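Side-chain contacts in beta-lactamase-like protein (Koribacter versatilis, PDB 6B9V), which is a metallo-beta-lactamase-fold diphosphatase of the PhnP family that cleaves reactive photoproducts of FAD and carries manganese and zinc ions: residues Glu113-Leu116 against Lys117-Lys121; Arg243-Pro246 against Ala247-Leu251. All blocks are in the same frame, centred on the assembly; numbering follows the deposited sequence.

Interaction 1: Glu113-Leu116 against Lys117-Lys121; sequences ERVL and KHVFK
Glu-113 and Lys-117, one helical turn apart, run side by side and meet in a salt bridge, Lys-117 NZ lying 3.1 Å from Glu-113 OE2. The ammonium comes from above the carboxylate plane, 39° out of it, and the methylenes pack beneath the charges, with Lys-117 CE 3.9 Å from Glu-113 CG. Both chains are extended beyond CG; CG of Glu-113 stands anti to its own N (chi1 173°) while that of Lys-117 lies beside its N (chi1 -69°), which brings the two ends together. The other carboxylate oxygen, OE1, is taken by Arg-140, so the acid is shared between two cations, which would probably favour its ionised form. Val-115 and Val-119 also point the same way, CG1 of the first 4.0 Å from CG2 of the second. Leu-116 CD2 approaches Phe-120 CD2 more loosely, at 4.3 Å, while one face of the phenyl ring receives CG1 of its neighbour Val-119 3.8 Å above its plane, toward the rim. The pairs Glu-113/Lys-117, Val-115/Val-119 and Leu-116/Phe-120, each four residues apart, follow the end of the amphipathic helix 110-119, where four successive backbone bonds, from Lys-117 N to Glu-113 O up to Phe-120 N to Leu-116 O, carry the helix to its end. That last bond, 2.8 Å long, comes as the chain leaves helical geometry at Phe-120. Leu-116 and Val-115 press on Ile-84 of helix 81-84, Phe-120 reaches Leu-87 and Asp-88, and Glu-113 and Lys-117 lie against Met-138 of strand 136-140. The second subunit packs directly on the valines, its Tyr-122 on Val-115 and its Ile-123 on Val-119, and its His-118 NE2 bonds His-118 O.

Interaction 2: Arg243-Pro246 against Ala247-Leu251; sequences RQLP and AGIQL
Leu-245 lays its side chain over the backbone of Ile-249 and Gln-250: CB sits 3.4 Å from Ile-249 O and CD1 3.8 Å from Gln-250 CA. CD1 also comes within 4.3 Å of Ile-249 CG2. Next to it the ring of Pro-246 crosses the end of Ile-249 at a slant, its CB 4.1 Å from Ile-249 CD1; CG1 of Ile-249 is anti to the carbonyl carbon (chi1 -57°) and carries CD1 to the ring. Pro-246 and Ile-249 are also the first and last residues of a type II beta turn, closed by Ile-249 N to Pro-246 O at 3.1 Å with a bent N-H...O angle of 140°. Gly-248 takes the third place, where its positive phi suits glycine. This turn leads from helix 238-244 into strand 249-251, the closing strand of the beta-alpha-beta unit that begins with strand 226-230. Gln-250, bent at chi2 (-77°), folds its amide back so that NE2 bonds Ile-249 O at 2.7 Å, with the acceptor lying in the plane of the Gln-250 side-chain amide. Because the same NE2 also donates to Asn-242 O, one amide nitrogen ties the helix end to the first residues of the strand, while the leucine, proline and isoleucine supply apolar packing alongside.

Interactions 1 and 2 lie on opposite sides of the chain's centre, their own centres 38 Å apart and their nearest atoms about 27 Å apart, without touching. Each lies at an outermost strand of a different sheet of the metallo-beta-lactamase fold, 136-140 for interaction 1 and 249-251 for interaction 2. Both come near ligands of the dinuclear manganese site: the Val-115 side chain is about 7 Å from that of His-80, the Leu-251 side chain about 10 Å from that of His-231. The Val-115 side chain is about 11 Å from a manganese ion, and that of Leu-251 about 14 Å from the zinc ion. Unlike interaction 1, interaction 2 touches no other chain of the assembly.

Interaction 1: Glu113-Leu116 against Lys117-Lys121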
loop_
_atom_site.group_PDB
_atom_site.type_symbol
_atom_site.label_atom_id
_atom_site.label_comp_id
_atom_site.label_asym_id
_atom_site.label_seq_id
_atom_site.Cartn_x
_atom_site.Cartn_y
_atom_site.Cartn_z
ATOM N N GLU A 113 -6.298 17.434 7.082
ATOM C CA GLU A 113 -7.480 16.900 7.739
ATOM C C GLU A 113 -8.627 16.748 6.740
ATOM O O GLU A 113 -9.275 15.710 6.705
ATOM C CB GLU A 113 -7.903 17.810 8.896
ATOM C CG GLU A 113 -9.221 17.414 9.524
ATOM C CD GLU A 113 -9.721 18.450 10.511
ATOM O OE1 GLU A 113 -8.882 19.158 11.105
ATOM O OE2 GLU A 113 -10.950 18.567 10.675
ATOM N N ARG A 114 -8.861 17.792 5.932
ATOM C CA ARG A 114 -9.931 17.790 4.921
ATOM C C ARG A 114 -9.792 16.593 3.960
ATOM O O ARG A 114 -10.778 15.857 3.674
ATOM C CB ARG A 114 -9.912 19.109 4.131
ATOM C CG ARG A 114 -11.226 19.515 3.473
ATOM C CD ARG A 114 -11.010 20.628 2.423
ATOM N NE ARG A 114 -10.130 21.698 2.900
ATOM C CZ ARG A 114 -9.604 22.647 2.131
ATOM N NH1 ARG A 114 -9.864 22.681 0.831
ATOM N NH2 ARG A 114 -8.814 23.574 2.664
ATOM N N VAL A 115 -8.571 16.398 3.466
ATOM C CA VAL A 115 -8.324 15.270 2.566
ATOM C C VAL A 115 -8.499 13.912 3.266
ATOM O O VAL A 115 -9.125 12.998 2.714
ATOM C CB VAL A 115 -6.904 15.351 1.944
ATOM C CG1 VAL A 115 -6.613 14.112 1.106
ATOM C CG2 VAL A 115 -6.758 16.632 1.115
ATOM N N LEU A 116 -7.950 13.769 4.467
ATOM C CA LEU A 116 -8.091 12.516 5.221
ATOM C C LEU A 116 -9.552 12.139 5.501
ATOM O O LEU A 116 -9.953 10.979 5.311
ATOM C CB LEU A 116 -7.336 12.585 6.555
ATOM C CG LEU A 116 -5.804 12.535 6.511
ATOM C CD1 LEU A 116 -5.236 12.819 7.896
ATOM C CD2 LEU A 116 -5.302 11.181 6.004
ATOM N N LYS A 117 -10.343 13.103 5.961
ATOM C CA LYS A 117 -11.739 12.818 6.277
ATOM C C LYS A 117 -12.521 12.495 5.012
ATOM O O LYS A 117 -13.463 11.693 5.046
ATOM C CB LYS A 117 -12.387 13.991 7.014
ATOM C CG LYS A 117 -11.843 14.173 8.422
ATOM C CD LYS A 117 -12.605 15.256 9.165
ATOM C CE LYS A 117 -12.275 15.234 10.648
ATOM N NZ LYS A 117 -12.971 16.325 11.384
ATOM N N HIS A 118 -12.139 13.117 3.899
ATOM C CA HIS A 118 -12.829 12.821 2.644
ATOM C C HIS A 118 -12.486 11.417 2.129
ATOM O O HIS A 118 -13.374 10.584 1.902
ATOM C CB HIS A 118 -12.483 13.880 1.592
ATOM C CG HIS A 118 -13.027 13.580 0.234
ATOM N ND1 HIS A 118 -14.318 13.889 -0.136
ATOM C CD2 HIS A 118 -12.457 12.991 -0.845
ATOM C CE1 HIS A 118 -14.518 13.512 -1.386
ATOM N NE2 HIS A 118 -13.404 12.965 -1.839
ATOM N N VAL A 119 -11.193 11.155 1.962
ATOM C CA VAL A 119 -10.713 9.890 1.426
ATOM C C VAL A 119 -11.078 8.721 2.334
ATOM O O VAL A 119 -11.481 7.662 1.857
ATOM C CB VAL A 119 -9.185 9.904 1.221
ATOM C CG1 VAL A 119 -8.666 8.509 0.880
ATOM C CG2 VAL A 119 -8.798 10.895 0.126
ATOM N N PHE A 120 -10.937 8.913 3.641
ATOM C CA PHE A 120 -11.175 7.830 4.585
ATOM C C PHE A 120 -12.445 8.085 5.367
ATOM O O PHE A 120 -12.505 7.842 6.571
ATOM C CB PHE A 120 -9.986 7.654 5.529
ATOM C CG PHE A 120 -8.759 7.110 4.849
ATOM C CD1 PHE A 120 -8.712 5.780 4.442
ATOM C CD2 PHE A 120 -7.670 7.926 4.595
ATOM C CE1 PHE A 120 -7.594 5.271 3.805
ATOM C CE2 PHE A 120 -6.547 7.424 3.957
ATOM C CZ PHE A 120 -6.506 6.095 3.565
ATOM N N LYS A 121 -13.464 8.565 4.661
ATOM C CA LYS A 121 -14.776 8.801 5.255
ATOM C C LYS A 121 -15.351 7.550 5.938
ATOM O O LYS A 121 -16.112 7.661 6.901
ATOM C CB LYS A 121 -15.743 9.310 4.188
ATOM C CG LYS A 121 -16.949 10.030 4.747
ATOM C CD LYS A 121 -17.982 10.268 3.663
ATOM C CE LYS A 121 -19.176 11.039 4.204
ATOM N NZ LYS A 121 -20.236 11.204 3.165
#

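Interaction 2: Arg243-Pro246 against Ala247-Leu251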
loop_
_atom_site.group_PDB
_atom_site.type_symbol
_atom_site.label_atom_id
_atom_site.label_comp_id
_atom_site.label_asym_id
_atom_site.label_seq_id
_atom_site.Cartn_x
_atom_site.Cartn_y
_atom_site.Cartn_z
ATOM N N ARG A 243 29.026 9.023 -2.815
ATOM C CA ARG A 243 30.474 9.144 -2.966
ATOM C C ARG A 243 30.864 10.570 -3.362
ATOM O O ARG A 243 31.978 11.022 -3.080
ATOM C CB ARG A 243 30.984 8.128 -4.002
ATOM C CG ARG A 243 32.478 7.824 -3.932
ATOM C CD ARG A 243 32.788 6.424 -4.478
ATOM N NE ARG A 243 32.322 6.237 -5.850
ATOM C CZ ARG A 243 31.377 5.373 -6.212
ATOM N NH1 ARG A 243 30.796 4.600 -5.302
ATOM N NH2 ARG A 243 31.016 5.276 -7.487
ATOM N N GLN A 244 29.940 11.285 -3.997
ATOM C CA GLN A 244 30.244 12.602 -4.550
ATOM C C GLN A 244 29.802 13.794 -3.675
ATOM O O GLN A 244 30.229 14.917 -3.925
ATOM C CB GLN A 244 29.614 12.751 -5.946
ATOM C CG GLN A 244 30.401 12.097 -7.098
ATOM C CD GLN A 244 29.542 11.184 -7.974
ATOM O OE1 GLN A 244 28.419 11.530 -8.358
ATOM N NE2 GLN A 244 30.064 10.001 -8.275
ATOM N N LEU A 245 28.963 13.560 -2.664
ATOM C CA LEU A 245 28.423 14.647 -1.832
ATOM C C LEU A 245 29.432 15.165 -0.804
ATOM O O LEU A 245 30.368 14.459 -0.441
ATOM C CB LEU A 245 27.148 14.171 -1.108
ATOM C CG LEU A 245 25.914 13.965 -1.979
ATOM C CD1 LEU A 245 24.826 13.276 -1.141
ATOM C CD2 LEU A 245 25.389 15.284 -2.542
ATOM N N PRO A 246 29.242 16.408 -0.329
ATOM C CA PRO A 246 30.135 16.955 0.699
ATOM C C PRO A 246 30.056 16.183 2.007
ATOM O O PRO A 246 29.013 15.592 2.295
ATOM C CB PRO A 246 29.614 18.381 0.893
ATOM C CG PRO A 246 28.953 18.718 -0.371
ATOM C CD PRO A 246 28.340 17.439 -0.872
ATOM N N ALA A 247 31.134 16.206 2.791
ATOM C CA ALA A 247 31.111 15.618 4.127
ATOM C C ALA A 247 29.912 16.140 4.908
ATOM O O ALA A 247 29.578 17.318 4.833
ATOM C CB ALA A 247 32.410 15.917 4.877
ATOM N N GLY A 248 29.249 15.251 5.629
ATOM C CA GLY A 248 28.111 15.651 6.438
ATOM C C GLY A 248 26.777 15.670 5.713
ATOM O O GLY A 248 25.755 16.012 6.313
ATOM N N ILE A 249 26.788 15.315 4.428
ATOM C CA ILE A 249 25.584 15.310 3.604
ATOM C C ILE A 249 25.471 13.975 2.868
ATOM O O ILE A 249 26.404 13.570 2.182
ATOM C CB ILE A 249 25.604 16.483 2.579
ATOM C CG1 ILE A 249 25.758 17.824 3.301
ATOM C CG2 ILE A 249 24.357 16.489 1.732
ATOM C CD1 ILE A 249 25.863 19.039 2.362
ATOM N N GLN A 250 24.358 13.266 3.030
ATOM C CA GLN A 250 24.218 11.964 2.366
ATOM C C GLN A 250 22.772 11.705 1.979
ATOM O O GLN A 250 21.862 12.243 2.611
ATOM C CB GLN A 250 24.699 10.827 3.284
ATOM C CG GLN A 250 26.176 10.806 3.639
ATOM C CD GLN A 250 27.058 10.284 2.515
ATOM O OE1 GLN A 250 27.378 9.093 2.469
ATOM N NE2 GLN A 250 27.474 11.177 1.616
ATOM N N LEU A 251 22.539 10.862 0.966
ATOM C CA LEU A 251 21.195 10.327 0.767
ATOM C C LEU A 251 20.861 9.391 1.922
ATOM O O LEU A 251 21.701 8.568 2.322
ATOM C CB LEU A 251 21.075 9.553 -0.562
ATOM C CG LEU A 251 21.494 10.265 -1.858
ATOM C CD1 LEU A 251 21.261 9.339 -3.051
ATOM C CD2 LEU A 251 20.720 11.554 -2.043
#